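Long-range contact in ADP-ribosylating toxin CARDS (Mycoplasma pneumoniae, PDB 4TLV), which transfers the ADP-ribosyl group of NAD(+) to multiple target proteins in vitro and, as the bacterium's main virulence factor, causes vacuolization of mammalian cells: residues P4-R16 with I50-F63. Residues are numbered along the deposited sequence; the frame is centred on the assembly and turned at random.
Sequences PNPVRFVYRVDLR and ISTSETPTAAIRFF. With SO4 (sulfate ion), chain G.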
loop_
_atom_site.group_PDB
_atom_site.type_symbol
_atom_site.label_atom_id
_atom_site.label_comp_id
_atom_site.label_asym_id
_atom_site.label_seq_id
_atom_site.Cartn_x
_atom_site.Cartn_y
_atom_site.Cartn_z
ATOM N N PRO A 4 4.135 -8.732 -19.141
ATOM C CA PRO A 4 5.087 -7.636 -19.380
ATOM C C PRO A 4 5.525 -6.972 -18.070
ATOM O O PRO A 4 6.551 -6.282 -18.023
ATOM C CB PRO A 4 4.273 -6.627 -20.206
ATOM C CG PRO A 4 3.089 -7.378 -20.709
ATOM C CD PRO A 4 2.802 -8.434 -19.695
ATOM N N ASN A 5 4.741 -7.197 -17.015
ATOM C CA ASN A 5 4.915 -6.519 -15.732
ATOM C C ASN A 5 4.720 -7.502 -14.588
ATOM O O ASN A 5 3.875 -7.295 -13.721
ATOM C CB ASN A 5 3.879 -5.395 -15.599
ATOM C CG ASN A 5 2.456 -5.891 -15.862
ATOM O OD1 ASN A 5 2.233 -6.740 -16.732
ATOM N ND2 ASN A 5 1.489 -5.369 -15.102
ATOM N N PRO A 6 5.501 -8.580 -14.582
ATOM C CA PRO A 6 5.264 -9.633 -13.597
ATOM C C PRO A 6 5.802 -9.202 -12.238
ATOM O O PRO A 6 6.535 -8.218 -12.139
ATOM C CB PRO A 6 6.119 -10.777 -14.136
ATOM C CG PRO A 6 7.311 -10.058 -14.718
ATOM C CD PRO A 6 6.728 -8.816 -15.366
ATOM N N VAL A 7 5.429 -9.921 -11.191
ATOM C CA VAL A 7 6.141 -9.800 -9.934
ATOM C C VAL A 7 7.242 -10.856 -9.966
ATOM O O VAL A 7 6.980 -12.057 -9.897
ATOM C CB VAL A 7 5.187 -9.973 -8.735
ATOM C CG1 VAL A 7 5.956 -10.180 -7.475
ATOM C CG2 VAL A 7 4.283 -8.738 -8.612
ATOM N N ARG A 8 8.481 -10.404 -10.111
ATOM C CA ARG A 8 9.584 -11.321 -10.350
ATOM C C ARG A 8 10.283 -11.700 -9.044
ATOM O O ARG A 8 10.597 -12.866 -8.810
ATOM C CB ARG A 8 10.571 -10.694 -11.353
ATOM C CG ARG A 8 11.841 -11.490 -11.584
ATOM C CD ARG A 8 12.587 -10.972 -12.832
ATOM N NE ARG A 8 14.040 -11.109 -12.720
ATOM C CZ ARG A 8 14.689 -12.268 -12.690
ATOM N NH1 ARG A 8 14.027 -13.422 -12.758
ATOM N NH2 ARG A 8 16.012 -12.272 -12.590
ATOM N N PHE A 9 10.527 -10.709 -8.198
ATOM C CA PHE A 9 11.141 -10.972 -6.896
ATOM C C PHE A 9 10.253 -10.505 -5.756
ATOM O O PHE A 9 9.555 -9.478 -5.860
ATOM C CB PHE A 9 12.516 -10.286 -6.795
ATOM C CG PHE A 9 13.577 -10.932 -7.648
ATOM C CD1 PHE A 9 14.052 -12.190 -7.335
ATOM C CD2 PHE A 9 14.097 -10.276 -8.765
ATOM C CE1 PHE A 9 15.023 -12.812 -8.115
ATOM C CE2 PHE A 9 15.072 -10.890 -9.551
ATOM C CZ PHE A 9 15.539 -12.149 -9.226
ATOM N N VAL A 10 10.275 -11.270 -4.678
ATOM C CA VAL A 10 9.664 -10.861 -3.423
ATOM C C VAL A 10 10.760 -10.920 -2.353
ATOM O O VAL A 10 11.871 -11.363 -2.639
ATOM C CB VAL A 10 8.444 -11.740 -3.043
ATOM C CG1 VAL A 10 7.288 -11.512 -4.023
ATOM C CG2 VAL A 10 8.803 -13.221 -2.975
ATOM N N TYR A 11 10.457 -10.474 -1.136
ATOM C CA TYR A 11 11.492 -10.288 -0.102
ATOM C C TYR A 11 11.004 -10.751 1.246
ATOM O O TYR A 11 9.815 -10.643 1.561
ATOM C CB TYR A 11 11.875 -8.806 0.007
ATOM C CG TYR A 11 12.377 -8.309 -1.305
ATOM C CD1 TYR A 11 13.721 -8.418 -1.628
ATOM C CD2 TYR A 11 11.498 -7.790 -2.258
ATOM C CE1 TYR A 11 14.188 -8.010 -2.854
ATOM C CE2 TYR A 11 11.967 -7.388 -3.506
ATOM C CZ TYR A 11 13.319 -7.504 -3.785
ATOM O OH TYR A 11 13.815 -7.103 -5.008
ATOM N N ARG A 12 11.937 -11.210 2.066
ATOM C CA ARG A 12 11.579 -11.708 3.382
ATOM C C ARG A 12 12.749 -11.508 4.333
ATOM O O ARG A 12 13.890 -11.859 4.007
ATOM C CB ARG A 12 11.257 -13.202 3.300
ATOM C CG ARG A 12 10.797 -13.807 4.646
ATOM C CD ARG A 12 10.669 -15.337 4.538
ATOM N NE ARG A 12 10.630 -15.952 5.865
ATOM C CZ ARG A 12 9.538 -16.053 6.614
ATOM N NH1 ARG A 12 8.369 -15.582 6.177
ATOM N NH2 ARG A 12 9.620 -16.615 7.815
ATOM N N VAL A 13 12.464 -10.943 5.502
ATOM C CA VAL A 13 13.477 -10.798 6.547
ATOM C C VAL A 13 13.345 -11.994 7.486
ATOM O O VAL A 13 12.245 -12.321 7.941
ATOM C CB VAL A 13 13.282 -9.467 7.332
ATOM C CG1 VAL A 13 14.243 -9.378 8.546
ATOM C CG2 VAL A 13 13.450 -8.258 6.400
ATOM N N ASP A 14 14.459 -12.658 7.769
ATOM C CA ASP A 14 14.439 -13.875 8.558
ATOM C C ASP A 14 15.728 -13.892 9.376
ATOM O O ASP A 14 16.762 -13.456 8.898
ATOM C CB ASP A 14 14.387 -15.081 7.609
ATOM C CG ASP A 14 13.875 -16.336 8.273
ATOM O OD1 ASP A 14 14.542 -16.836 9.202
ATOM O OD2 ASP A 14 12.817 -16.848 7.844
ATOM N N LEU A 15 15.668 -14.379 10.608
ATOM C CA LEU A 15 16.861 -14.389 11.455
ATOM C C LEU A 15 17.828 -15.523 11.099
ATOM O O LEU A 15 18.996 -15.489 11.479
ATOM C CB LEU A 15 16.476 -14.420 12.939
ATOM C CG LEU A 15 16.226 -13.016 13.515
ATOM C CD1 LEU A 15 15.023 -12.363 12.874
ATOM C CD2 LEU A 15 16.072 -13.044 15.032
ATOM N N ARG A 16 17.357 -16.514 10.347
ATOM C CA ARG A 16 18.236 -17.596 9.910
ATOM C C ARG A 16 19.268 -17.084 8.906
ATOM O O ARG A 16 18.962 -16.254 8.049
ATOM C CB ARG A 16 17.433 -18.740 9.307
ATOM C CG ARG A 16 16.452 -19.372 10.275
ATOM C CD ARG A 16 15.710 -20.519 9.620
ATOM N NE ARG A 16 14.602 -20.979 10.451
ATOM C CZ ARG A 16 14.688 -21.984 11.317
ATOM N NH1 ARG A 16 15.833 -22.641 11.458
ATOM N NH2 ARG A 16 13.629 -22.337 12.037
ATOM N N ILE A 50 3.855 -19.413 3.577
ATOM C CA ILE A 50 5.033 -18.636 4.002
ATOM C C ILE A 50 4.942 -17.203 3.473
ATOM O O ILE A 50 4.701 -16.990 2.290
ATOM C CB ILE A 50 6.335 -19.268 3.509
ATOM C CG1 ILE A 50 6.505 -20.672 4.102
ATOM C CG2 ILE A 50 7.546 -18.410 3.896
ATOM C CD1 ILE A 50 7.712 -21.415 3.520
ATOM N N SER A 51 5.152 -16.222 4.349
ATOM C CA SER A 51 4.987 -14.818 3.958
ATOM C C SER A 51 6.234 -14.196 3.341
ATOM O O SER A 51 7.363 -14.456 3.766
ATOM C CB SER A 51 4.555 -13.973 5.162
ATOM O OG SER A 51 5.526 -14.109 6.198
ATOM N N THR A 52 6.002 -13.369 2.328
ATOM C CA THR A 52 7.034 -12.546 1.720
ATOM C C THR A 52 6.358 -11.232 1.342
ATOM O O THR A 52 5.136 -11.103 1.399
ATOM C CB THR A 52 7.594 -13.167 0.407
ATOM O OG1 THR A 52 6.576 -13.120 -0.609
ATOM C CG2 THR A 52 8.061 -14.621 0.610
ATOM N N SER A 53 7.153 -10.256 0.939
ATOM C CA SER A 53 6.621 -8.944 0.598
ATOM C C SER A 53 7.088 -8.528 -0.808
ATOM O O SER A 53 8.158 -8.920 -1.258
ATOM C CB SER A 53 7.072 -7.919 1.643
ATOM O OG SER A 53 6.658 -6.618 1.268
ATOM N N GLU A 54 6.272 -7.745 -1.504
ATOM C CA GLU A 54 6.626 -7.298 -2.838
ATOM C C GLU A 54 7.812 -6.318 -2.832
ATOM O O GLU A 54 8.476 -6.160 -3.840
ATOM C CB GLU A 54 5.404 -6.664 -3.518
ATOM C CG GLU A 54 5.449 -6.690 -5.042
ATOM C CD GLU A 54 4.145 -6.180 -5.654
ATOM O OE1 GLU A 54 3.093 -6.836 -5.482
ATOM O OE2 GLU A 54 4.173 -5.114 -6.298
ATOM N N THR A 55 8.090 -5.677 -1.702
ATOM C CA THR A 55 9.218 -4.724 -1.636
ATOM C C THR A 55 10.074 -4.948 -0.393
ATOM O O THR A 55 9.568 -5.393 0.636
ATOM C CB THR A 55 8.754 -3.233 -1.577
ATOM O OG1 THR A 55 8.095 -2.968 -0.328
ATOM C CG2 THR A 55 7.822 -2.878 -2.743
ATOM N N PRO A 56 11.372 -4.596 -0.469
ATOM C CA PRO A 56 12.237 -4.709 0.709
ATOM C C PRO A 56 11.755 -3.810 1.851
ATOM O O PRO A 56 11.829 -4.180 3.020
ATOM C CB PRO A 56 13.603 -4.208 0.199
ATOM C CG PRO A 56 13.562 -4.427 -1.265
ATOM C CD PRO A 56 12.124 -4.209 -1.678
ATOM N N THR A 57 11.256 -2.629 1.515
ATOM C CA THR A 57 10.808 -1.709 2.540
ATOM C C THR A 57 9.649 -2.276 3.370
ATOM O O THR A 57 9.624 -2.131 4.595
ATOM C CB THR A 57 10.412 -0.352 1.935
ATOM O OG1 THR A 57 11.546 0.202 1.261
ATOM C CG2 THR A 57 9.957 0.605 3.028
ATOM N N ALA A 58 8.690 -2.911 2.706
ATOM C CA ALA A 58 7.580 -3.526 3.422
ATOM C C ALA A 58 8.021 -4.785 4.177
ATOM O O ALA A 58 7.544 -5.044 5.279
ATOM C CB ALA A 58 6.413 -3.833 2.457
ATOM N N ALA A 59 8.928 -5.567 3.594
ATOM C CA ALA A 59 9.425 -6.764 4.282
ATOM C C ALA A 59 10.126 -6.403 5.597
ATOM O O ALA A 59 10.130 -7.196 6.534
ATOM C CB ALA A 59 10.387 -7.559 3.386
ATOM N N ILE A 60 10.754 -5.232 5.651
ATOM C CA ILE A 60 11.614 -4.915 6.796
ATOM C C ILE A 60 10.945 -4.006 7.831
ATOM O O ILE A 60 11.484 -3.795 8.928
ATOM C CB ILE A 60 12.994 -4.334 6.360
ATOM C CG1 ILE A 60 13.976 -4.351 7.539
ATOM C CG2 ILE A 60 12.846 -2.914 5.867
ATOM C CD1 ILE A 60 15.441 -4.134 7.121
ATOM N N ARG A 61 9.756 -3.499 7.517
ATOM C CA ARG A 61 9.078 -2.575 8.444
ATOM C C ARG A 61 8.959 -3.102 9.883
ATOM O O ARG A 61 9.239 -2.363 10.848
ATOM C CB ARG A 61 7.707 -2.149 7.901
ATOM C CG ARG A 61 6.885 -1.213 8.831
ATOM C CD ARG A 61 7.666 0.024 9.287
ATOM N NE ARG A 61 6.868 0.786 10.246
ATOM C CZ ARG A 61 6.775 0.489 11.544
ATOM N NH1 ARG A 61 7.454 -0.540 12.036
ATOM N NH2 ARG A 61 6.001 1.226 12.353
ATOM N N PHE A 62 8.550 -4.361 10.054
ATOM C CA PHE A 62 8.333 -4.887 11.415
ATOM C C PHE A 62 9.635 -4.810 12.197
ATOM O O PHE A 62 9.638 -4.652 13.416
ATOM C CB PHE A 62 7.837 -6.349 11.404
ATOM C CG PHE A 62 8.930 -7.358 11.133
ATOM C CD1 PHE A 62 9.314 -7.654 9.828
ATOM C CD2 PHE A 62 9.594 -7.987 12.178
ATOM C CE1 PHE A 62 10.339 -8.564 9.560
ATOM C CE2 PHE A 62 10.632 -8.908 11.918
ATOM C CZ PHE A 62 10.995 -9.196 10.605
ATOM N N PHE A 63 10.739 -4.931 11.473
ATOM C CA PHE A 63 12.058 -5.031 12.078
ATOM C C PHE A 63 12.513 -3.686 12.677
ATOM O O PHE A 63 13.454 -3.640 13.478
ATOM C CB PHE A 63 13.050 -5.562 11.023
ATOM C CG PHE A 63 14.337 -6.080 11.599
ATOM C CD1 PHE A 63 14.347 -7.200 12.410
ATOM C CD2 PHE A 63 15.539 -5.461 11.301
ATOM C CE1 PHE A 63 15.537 -7.690 12.926
ATOM C CE2 PHE A 63 16.727 -5.942 11.817
ATOM C CZ PHE A 63 16.722 -7.060 12.632
HETATM S S SO4 G . 16.861 -8.527 -12.412
HETATM O O1 SO4 G . 17.563 -9.781 -12.673
HETATM O O2 SO4 G . 17.168 -7.522 -13.445
HETATM O O3 SO4 G . 15.425 -8.787 -12.431
HETATM O O4 SO4 G . 17.280 -8.002 -11.097
HETATM O O HOH W 1 9.037 -7.003 -6.414
HETATM O O HOH W 2 5.688 -17.292 7.145
HETATM O O HOH W 3 9.788 -9.923 6.107
#
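Pro56 covers one face of the Tyr11 ring, its CG over the centre, 3.8 Å from the ring centroid and 2° off the normal, a CH-pi contact, while Glu54 O meets the ring edge in the plane. The guanidinium of Arg12 has Ile50 CG2 over one face and two acceptors in its plane. On one side NH1 donates to Ser51 O (2.8 Å, on an in-plane lone pair); on the other NE and NH2 both hold Asp14 OD2, a side-on salt bridge that fixes the group's rotation. With CG anti to the backbone N (chi1 -177°) and the chain extended to NE, CG and CD of Arg12 lie alongside Ser51 O, and the turn about the CD-NE bond brings NH1 onto it. Arg8 grips a sulfate, probably from the crystallisation liquor, at its guanidinium edge through NE to O3 (2.7 Å) and NH2 to O1, with Phe9 CE2 over one face. In this mono-ADP-ribosyltransferase domain, strands 9-14 and 49-53 are outer strands of two antiparallel sheets, and segments 9-14 and 50-53 cross at 114°. They share one antiparallel hydrogen-bonded pair, with Tyr11 N to Ser53 O and Ser53 N to Tyr11 O both 2.8 Å. Helix 56-60 follows, N-capped by Thr55. Val13 CB packs against the edge of the Phe62 ring (3.8 Å to CE1), its CG2 touches Ile60, and a water links Val13 N to Ala59 O.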